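Local structure of beta-phosphoglucomutase (Bacteroides vulgatus, 3DV9) at residues D22-L34 with I120-S133. The protein probably interconverts beta-glucose 1-phosphate and glucose 6-phosphate as a magnesium-dependent phosphomutase of the haloacid dehalogenase superfamily. Sequence-based numbering, arbitrary orientation. Where two conformers were deposited one is given.
Sequences DLKAVLFDMDGVL and IKSEGLTPMVVTGS. With MG (magnesium ion), chain B; PO4 (phosphate ion), chain C.
Phe28 and Ile120 approach from opposite directions: CD1 of Ile120 meets the edge of the phenyl ring in its plane, 3.5 Å from Phe28 CZ. The carbonyl O of Met128 also lies at the ring's edge, in its plane. On this face, Val26 crosses Ile120 at about a right angle, CG2 against CG2 at 3.9 Å, and Trp237 of helix 230-244 packs on both. Leu27 and Met128, a selenomethionine, point to the other face and lie side by side, Leu27 CD1 resting 3.7 Å from SE of Met128, with helix 169-178 beyond Leu27. Five backbone hydrogen bonds, from Thr126 N to Lys24 O through Val130 N to Phe28 O, zip strands 25-29 and 126-130 together in parallel, their axes inclined by 30°.

Beyond the paired residues, the selenomethionine Met30 bends at its last torsion (chi3 70°) to lay CE 3.6 Å from CB of Ser133. Thr131 turns OG1 away from its own N (chi1 -179°) toward Ser133 N, which donates to it at 2.9 Å in an ST turn. Replacing Thr131 with valine would probably leave Ser133 N without its acceptor, freeing the turn to shift. Asp29 OD2 binds magnesium at 2.1 Å and the backbone O of Asp31 also coordinates it, with Glu65 and Asn190 completing the protein ligands, while Asp29 OD1 forms a salt bridge with Lys165. Ser37 holds Asp31 OD1. A phosphate, probably from the crystallisation liquor, overlaps three waters as an alternative occupant; only when it is bound does Asp31 N donate to its O1, at 3.0 Å, a position consistent with that of a substrate phosphate. Adjacent parallel strands bringing an Asp-x-Asp loop and the ST turn at Thr131 together beside magnesium are characteristic of the Rossmann-like haloacid dehalogenase core.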
loop_
_atom_site.group_PDB
_atom_site.type_symbol
_atom_site.label_atom_id
_atom_site.label_comp_id
_atom_site.label_asym_id
_atom_site.label_seq_id
_atom_site.Cartn_x
_atom_site.Cartn_y
_atom_site.Cartn_z
ATOM N N ASP A 22 -11.618 3.872 17.218
ATOM C CA ASP A 22 -11.367 2.913 18.291
ATOM C C ASP A 22 -10.345 1.894 17.748
ATOM O O ASP A 22 -10.687 0.861 17.183
ATOM C CB ASP A 22 -12.702 2.278 18.700
ATOM C CG ASP A 22 -12.555 1.219 19.778
ATOM O OD1 ASP A 22 -11.523 1.192 20.479
ATOM O OD2 ASP A 22 -13.505 0.409 19.932
ATOM N N LEU A 23 -9.080 2.258 17.869
ATOM C CA LEU A 23 -8.045 1.602 17.107
ATOM C C LEU A 23 -7.837 0.133 17.497
ATOM O O LEU A 23 -7.560 -0.171 18.675
ATOM C CB LEU A 23 -6.735 2.373 17.235
ATOM C CG LEU A 23 -5.605 1.849 16.341
ATOM C CD1 LEU A 23 -5.961 1.917 14.880
ATOM C CD2 LEU A 23 -4.320 2.661 16.547
ATOM N N LYS A 24 -7.985 -0.765 16.509
ATOM C CA LYS A 24 -7.756 -2.189 16.730
ATOM C C LYS A 24 -6.769 -2.781 15.735
ATOM O O LYS A 24 -6.179 -3.824 15.991
ATOM C CB LYS A 24 -9.080 -2.957 16.666
ATOM C CG LYS A 24 -10.113 -2.413 17.630
ATOM C CD LYS A 24 -11.296 -3.342 17.757
ATOM C CE LYS A 24 -12.396 -2.706 18.630
ATOM N NZ LYS A 24 -12.112 -2.744 20.094
ATOM N N ALA A 25 -6.647 -2.147 14.580
ATOM C CA ALA A 25 -5.889 -2.746 13.484
ATOM C C ALA A 25 -5.126 -1.681 12.701
ATOM O O ALA A 25 -5.577 -0.538 12.567
ATOM C CB ALA A 25 -6.883 -3.493 12.507
ATOM N N VAL A 26 -3.998 -2.089 12.127
ATOM C CA VAL A 26 -3.198 -1.197 11.268
ATOM C C VAL A 26 -2.875 -1.992 10.007
ATOM O O VAL A 26 -2.216 -3.039 10.062
ATOM C CB VAL A 26 -1.899 -0.640 11.949
ATOM C CG1 VAL A 26 -1.220 0.441 11.028
ATOM C CG2 VAL A 26 -2.197 -0.030 13.332
ATOM N N LEU A 27 -3.394 -1.490 8.883
ATOM C CA LEU A 27 -3.348 -2.163 7.588
ATOM C C LEU A 27 -2.217 -1.581 6.792
ATOM O O LEU A 27 -2.288 -0.428 6.360
ATOM C CB LEU A 27 -4.672 -1.937 6.814
ATOM C CG LEU A 27 -5.841 -2.822 7.232
ATOM C CD1 LEU A 27 -5.851 -3.294 8.655
ATOM C CD2 LEU A 27 -7.208 -2.229 6.760
ATOM N N PHE A 28 -1.153 -2.362 6.609
ATOM C CA PHE A 28 0.049 -1.884 5.896
ATOM C C PHE A 28 0.098 -2.308 4.458
ATOM O O PHE A 28 0.066 -3.517 4.122
ATOM C CB PHE A 28 1.305 -2.437 6.552
ATOM C CG PHE A 28 1.622 -1.820 7.861
ATOM C CD1 PHE A 28 2.548 -0.766 7.916
ATOM C CD2 PHE A 28 1.028 -2.277 9.034
ATOM C CE1 PHE A 28 2.882 -0.159 9.142
ATOM C CE2 PHE A 28 1.339 -1.670 10.281
ATOM C CZ PHE A 28 2.278 -0.632 10.331
ATOM N N ASP A 29 0.275 -1.325 3.580
ATOM C CA ASP A 29 0.743 -1.698 2.271
ATOM C C ASP A 29 2.126 -2.417 2.348
ATOM O O ASP A 29 2.894 -2.216 3.309
ATOM C CB ASP A 29 0.848 -0.437 1.419
ATOM C CG ASP A 29 1.343 -0.718 0.062
ATOM O OD1 ASP A 29 0.759 -1.619 -0.586
ATOM O OD2 ASP A 29 2.329 -0.076 -0.336
HETATM N N MSE A 30 2.453 -3.276 1.368
HETATM C CA MSE A 30 3.778 -3.919 1.406
HETATM C C MSE A 30 4.923 -3.167 0.677
HETATM O O MSE A 30 5.896 -2.722 1.276
HETATM C CB MSE A 30 3.710 -5.365 0.899
HETATM C CG MSE A 30 5.046 -6.082 1.159
HETATM SE SE MSE A 30 4.965 -7.923 0.596
HETATM C CE MSE A 30 4.895 -7.603 -1.345
ATOM N N ASP A 31 4.811 -3.064 -0.636
ATOM C CA ASP A 31 5.889 -2.465 -1.438
ATOM C C ASP A 31 6.026 -0.970 -1.177
ATOM O O ASP A 31 5.081 -0.217 -1.356
ATOM C CB ASP A 31 5.627 -2.715 -2.916
ATOM C CG ASP A 31 5.674 -4.188 -3.268
ATOM O OD1 ASP A 31 6.669 -4.863 -2.971
ATOM O OD2 ASP A 31 4.680 -4.663 -3.845
ATOM N N GLY A 32 7.244 -0.544 -0.799
ATOM C CA GLY A 32 7.464 0.855 -0.485
ATOM C C GLY A 32 7.016 1.273 0.906
ATOM O O GLY A 32 7.053 2.462 1.236
ATOM N N VAL A 33 6.576 0.303 1.727
ATOM C CA VAL A 33 6.185 0.601 3.127
ATOM C C VAL A 33 6.908 -0.367 4.055
ATOM O O VAL A 33 7.651 0.050 4.962
ATOM C CB VAL A 33 4.633 0.513 3.290
ATOM C CG1 VAL A 33 4.231 0.530 4.791
ATOM C CG2 VAL A 33 3.952 1.665 2.481
ATOM N N LEU A 34 6.679 -1.666 3.833
ATOM C CA LEU A 34 7.424 -2.744 4.533
ATOM C C LEU A 34 8.795 -3.049 3.935
ATOM O O LEU A 34 9.772 -3.194 4.677
ATOM C CB LEU A 34 6.565 -4.011 4.669
ATOM C CG LEU A 34 5.223 -3.764 5.384
ATOM C CD1 LEU A 34 4.511 -5.122 5.411
ATOM C CD2 LEU A 34 5.413 -3.203 6.819
ATOM N N ILE A 120 3.280 -1.727 17.575
ATOM C CA ILE A 120 1.838 -1.976 17.260
ATOM C C ILE A 120 1.415 -3.333 17.845
ATOM O O ILE A 120 0.382 -3.440 18.509
ATOM C CB ILE A 120 1.559 -1.880 15.709
ATOM C CG1 ILE A 120 1.661 -0.404 15.286
ATOM C CG2 ILE A 120 0.161 -2.436 15.321
ATOM C CD1 ILE A 120 1.853 -0.165 13.744
ATOM N N LYS A 121 2.204 -4.356 17.586
ATOM C CA LYS A 121 1.946 -5.707 18.142
ATOM C C LYS A 121 1.937 -5.683 19.688
ATOM O O LYS A 121 1.051 -6.278 20.309
ATOM C CB LYS A 121 2.929 -6.736 17.527
ATOM C CG LYS A 121 2.577 -8.213 17.628
ATOM C CD LYS A 121 1.612 -8.631 16.490
ATOM C CE LYS A 121 1.050 -10.008 16.794
ATOM N NZ LYS A 121 0.840 -10.797 15.545
ATOM N N SER A 122 2.875 -4.965 20.301
ATOM C CA SER A 122 2.984 -4.848 21.757
ATOM C C SER A 122 1.722 -4.233 22.385
ATOM O O SER A 122 1.324 -4.574 23.527
ATOM C CB SER A 122 4.190 -3.974 22.126
ATOM O OG SER A 122 4.374 -3.949 23.535
ATOM N N GLU A 123 1.105 -3.320 21.647
ATOM C CA GLU A 123 -0.056 -2.584 22.127
ATOM C C GLU A 123 -1.328 -3.402 22.008
ATOM O O GLU A 123 -2.404 -2.935 22.388
ATOM C CB GLU A 123 -0.206 -1.271 21.348
ATOM C CG GLU A 123 0.796 -0.211 21.743
ATOM C CD GLU A 123 0.592 0.297 23.166
ATOM O OE1 GLU A 123 -0.565 0.476 23.592
ATOM O OE2 GLU A 123 1.602 0.518 23.862
ATOM N N GLY A 124 -1.222 -4.626 21.479
ATOM C CA GLY A 124 -2.391 -5.471 21.347
ATOM C C GLY A 124 -3.169 -5.243 20.078
ATOM O O GLY A 124 -4.278 -5.759 19.932
ATOM N N LEU A 125 -2.611 -4.421 19.184
ATOM C CA LEU A 125 -3.207 -4.154 17.872
ATOM C C LEU A 125 -2.869 -5.237 16.842
ATOM O O LEU A 125 -1.861 -5.945 16.960
ATOM C CB LEU A 125 -2.773 -2.774 17.346
ATOM C CG LEU A 125 -3.068 -1.564 18.264
ATOM C CD1 LEU A 125 -2.376 -0.297 17.792
ATOM C CD2 LEU A 125 -4.555 -1.335 18.354
ATOM N N THR A 126 -3.718 -5.345 15.813
ATOM C CA THR A 126 -3.546 -6.356 14.780
ATOM C C THR A 126 -2.947 -5.786 13.508
ATOM O O THR A 126 -3.621 -5.042 12.797
ATOM C CB THR A 126 -4.907 -6.973 14.438
ATOM O OG1 THR A 126 -5.445 -7.552 15.628
ATOM C CG2 THR A 126 -4.765 -8.008 13.283
ATOM N N PRO A 127 -1.661 -6.099 13.228
ATOM C CA PRO A 127 -1.114 -5.621 11.977
ATOM C C PRO A 127 -1.629 -6.521 10.836
ATOM O O PRO A 127 -1.804 -7.728 11.032
ATOM C CB PRO A 127 0.407 -5.789 12.173
ATOM C CG PRO A 127 0.616 -6.152 13.624
ATOM C CD PRO A 127 -0.651 -6.830 14.021
HETATM N N MSE A 128 -1.887 -5.927 9.674
HETATM C CA MSE A 128 -2.279 -6.709 8.491
HETATM C C MSE A 128 -1.464 -6.194 7.320
HETATM O O MSE A 128 -1.041 -5.030 7.317
HETATM C CB MSE A 128 -3.791 -6.575 8.185
HETATM C CG MSE A 128 -4.702 -6.912 9.388
HETATM SE SE MSE A 128 -6.590 -6.919 8.855
HETATM C CE MSE A 128 -6.500 -8.378 7.557
ATOM N N VAL A 129 -1.256 -7.059 6.343
ATOM C CA VAL A 129 -0.606 -6.658 5.071
ATOM C C VAL A 129 -1.642 -6.661 3.974
ATOM O O VAL A 129 -2.426 -7.606 3.875
ATOM C CB VAL A 129 0.544 -7.598 4.673
ATOM C CG1 VAL A 129 1.194 -7.093 3.370
ATOM C CG2 VAL A 129 1.543 -7.662 5.747
ATOM N N VAL A 130 -1.646 -5.599 3.152
ATOM C CA VAL A 130 -2.570 -5.463 2.011
ATOM C C VAL A 130 -1.801 -5.072 0.742
ATOM O O VAL A 130 -1.327 -3.930 0.612
ATOM C CB VAL A 130 -3.636 -4.404 2.276
ATOM C CG1 VAL A 130 -4.596 -4.310 1.049
ATOM C CG2 VAL A 130 -4.371 -4.681 3.590
ATOM N N THR A 131 -1.688 -5.999 -0.200
ATOM C CA THR A 131 -0.764 -5.774 -1.326
ATOM C C THR A 131 -1.387 -6.168 -2.635
ATOM O O THR A 131 -2.170 -7.118 -2.688
ATOM C CB THR A 131 0.607 -6.473 -1.091
ATOM O OG1 THR A 131 1.477 -6.201 -2.196
ATOM C CG2 THR A 131 0.427 -7.981 -0.932
ATOM N N GLY A 132 -1.089 -5.357 -3.651
ATOM C CA GLY A 132 -1.467 -5.626 -5.024
ATOM C C GLY A 132 -0.430 -6.536 -5.631
ATOM O O GLY A 132 -0.523 -6.896 -6.807
ATOM N N SER A 133 0.560 -6.911 -4.814
ATOM C CA SER A 133 1.637 -7.790 -5.258
ATOM C C SER A 133 1.131 -9.217 -5.380
ATOM O O SER A 133 0.306 -9.662 -4.577
ATOM C CB SER A 133 2.820 -7.754 -4.286
ATOM O OG SER A 133 4.027 -8.113 -4.932
HETATM MG MG MG B . 3.162 0.616 -2.199
HETATM P P PO4 C . 1.893 -2.466 -3.220
HETATM O O1 PO4 C . 2.158 -3.335 -2.006
HETATM O O2 PO4 C . 2.613 -1.150 -3.112
HETATM O O3 PO4 C . 0.392 -2.215 -3.383
HETATM O O4 PO4 C . 2.338 -3.150 -4.506
HETATM O O HOH W 1 -6.617 -6.098 17.490
HETATM O O HOH W 2 2.348 -3.938 -1.768
HETATM O O HOH W 3 -0.160 -2.931 -3.436
HETATM O O HOH W 4 2.216 -0.853 -3.373
HETATM O O HOH W 5 0.935 1.352 -2.707
#